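Long-range contact in beta-glucosidase (PDB 6JXG), which probably hydrolyses terminal, non-reducing beta-D-glucosyl residues with release of beta-D-glucose, as a secreted family 3 glycoside hydrolase of cellulose breakdown: residues 18-23 with 46-51. Residues are numbered along the deposited sequence; the frame is centred on the assembly and turned at random.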
loop_
_atom_site.group_PDB
_atom_site.type_symbol
_atom_site.label_atom_id
_atom_site.label_comp_id
_atom_site.label_asym_id
_atom_site.label_seq_id
_atom_site.Cartn_x
_atom_site.Cartn_y
_atom_site.Cartn_z
ATOM N N ALA A 18 -23.105 -18.826 22.663
ATOM C CA ALA A 18 -23.996 -19.706 23.405
ATOM C C ALA A 18 -25.478 -19.170 23.453
ATOM O O ALA A 18 -26.394 -19.907 23.685
ATOM C CB ALA A 18 -23.452 -19.892 24.797
ATOM N N LYS A 19 -25.700 -17.911 23.189
ATOM C CA LYS A 19 -27.042 -17.355 23.167
ATOM C C LYS A 19 -27.712 -17.341 21.813
ATOM O O LYS A 19 -28.810 -16.841 21.702
ATOM C CB LYS A 19 -27.006 -15.964 23.684
ATOM C CG LYS A 19 -26.370 -15.989 25.044
ATOM C CD LYS A 19 -26.891 -14.916 25.915
ATOM C CE LYS A 19 -26.384 -13.585 25.526
ATOM N NZ LYS A 19 -27.419 -12.625 26.043
ATOM N N LEU A 20 -27.038 -17.827 20.788
ATOM C CA LEU A 20 -27.510 -17.638 19.413
ATOM C C LEU A 20 -28.205 -18.816 18.828
ATOM O O LEU A 20 -27.809 -19.947 19.045
ATOM C CB LEU A 20 -26.320 -17.296 18.508
ATOM C CG LEU A 20 -25.560 -16.040 18.814
ATOM C CD1 LEU A 20 -24.495 -15.776 17.778
ATOM C CD2 LEU A 20 -26.520 -14.839 18.915
ATOM N N SER A 21 -29.245 -18.564 18.040
ATOM C CA SER A 21 -29.813 -19.626 17.224
ATOM C C SER A 21 -28.993 -19.842 15.972
ATOM O O SER A 21 -28.153 -19.047 15.647
ATOM C CB SER A 21 -31.197 -19.247 16.822
ATOM O OG SER A 21 -31.111 -18.192 15.865
ATOM N N ASN A 22 -29.300 -20.900 15.226
ATOM C CA ASN A 22 -28.621 -21.107 13.954
ATOM C C ASN A 22 -29.004 -20.067 12.937
ATOM O O ASN A 22 -28.164 -19.634 12.171
ATOM C CB ASN A 22 -28.883 -22.500 13.392
ATOM C CG ASN A 22 -27.724 -23.422 13.608
ATOM O OD1 ASN A 22 -26.799 -23.149 14.393
ATOM N ND2 ASN A 22 -27.759 -24.514 12.918
ATOM N N THR A 23 -30.243 -19.591 12.960
ATOM C CA THR A 23 -30.577 -18.486 12.084
ATOM C C THR A 23 -29.830 -17.205 12.492
ATOM O O THR A 23 -29.418 -16.427 11.609
ATOM C CB THR A 23 -32.105 -18.271 11.905
ATOM O OG1 THR A 23 -32.638 -17.804 13.120
ATOM C CG2 THR A 23 -32.844 -19.543 11.555
ATOM N N VAL A 46 -28.063 -8.463 15.500
ATOM C CA VAL A 46 -28.528 -9.562 16.364
ATOM C C VAL A 46 -28.748 -8.923 17.734
ATOM O O VAL A 46 -27.827 -8.745 18.500
ATOM C CB VAL A 46 -27.519 -10.699 16.444
ATOM C CG1 VAL A 46 -27.997 -11.811 17.364
ATOM C CG2 VAL A 46 -27.206 -11.233 15.042
ATOM N N ALA A 47 -30.001 -8.564 18.007
ATOM C CA ALA A 47 -30.315 -7.734 19.161
ATOM C C ALA A 47 -30.052 -8.492 20.448
ATOM O O ALA A 47 -29.653 -7.870 21.405
ATOM C CB ALA A 47 -31.756 -7.219 19.087
ATOM N N SER A 48 -30.179 -9.818 20.447
ATOM C CA SER A 48 -30.000 -10.593 21.707
ATOM C C SER A 48 -28.582 -10.474 22.270
ATOM O O SER A 48 -28.394 -10.641 23.441
ATOM C CB SER A 48 -30.310 -12.088 21.545
ATOM O OG SER A 48 -29.436 -12.622 20.558
ATOM N N ILE A 49 -27.588 -10.130 21.456
ATOM C CA ILE A 49 -26.241 -9.919 21.989
ATOM C C ILE A 49 -25.751 -8.493 21.802
ATOM O O ILE A 49 -24.532 -8.210 21.993
ATOM C CB ILE A 49 -25.242 -10.941 21.396
ATOM C CG1 ILE A 49 -25.211 -10.857 19.855
ATOM C CG2 ILE A 49 -25.584 -12.371 21.820
ATOM C CD1 ILE A 49 -24.000 -11.565 19.232
ATOM N N GLY A 50 -26.671 -7.584 21.390
ATOM C CA GLY A 50 -26.324 -6.175 21.191
ATOM C C GLY A 50 -25.398 -5.969 19.998
ATOM O O GLY A 50 -24.619 -5.038 19.938
ATOM N N LEU A 51 -25.422 -6.903 19.042
ATOM C CA LEU A 51 -24.579 -6.769 17.856
ATOM C C LEU A 51 -25.301 -5.884 16.843
ATOM O O LEU A 51 -26.407 -6.228 16.424
ATOM C CB LEU A 51 -24.388 -8.141 17.232
ATOM C CG LEU A 51 -23.393 -8.195 16.047
ATOM C CD1 LEU A 51 -21.948 -8.079 16.573
ATOM C CD2 LEU A 51 -23.536 -9.538 15.363
#
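The flat groups here are peptide planes, with no aromatic ring: the carbonyl of Ser48 lies within a weak bond of the ammonium of Lys19, while Val46 and Leu51 exchange two backbone hydrogen bonds, Gly50 and Leu51 both facing Val46 in a G1 beta bulge. Leu51 N and Ile49 N both donate to Val46 O, so two bonds grip that one oxygen, and Gly50 has a positive phi (69°), a conformation glycine adopts easily. This loop between strands 41-42 and 55-57 packs against the linker leading into helix 22-29 at the surface of the protein, the 46-51 loop belonging to the family 3 N-terminal, TIM-barrel-type region. Leu20 carries the apolar part. Its CD2 methyl lies 3.7 Å from Val46 CG1 and 3.9 Å from Ile49 CG2, the side chain crossing both beta-branched partners at about a right angle. Val46 holds CG1 anti to the backbone N (chi1 179°), which presents that methyl to the leucine. Val285 and Leu289 of helix 278-294 touch Leu20 and Ile49 respectively, and Ile28 touches both Leu20 and Val46, so branched aliphatic residues fit this junction. Lys19 suits the exposed margin: its long chain, bent at chi3 (-73°), runs alongside the Ile49 side chain, the two pointing opposite ways, with CE 4.0 Å from Ile49 CG2. Beyond that methyl contact the charged tip makes its weak hydrogen bond, NZ of Lys19 lying 3.4 Å from O of Ser48.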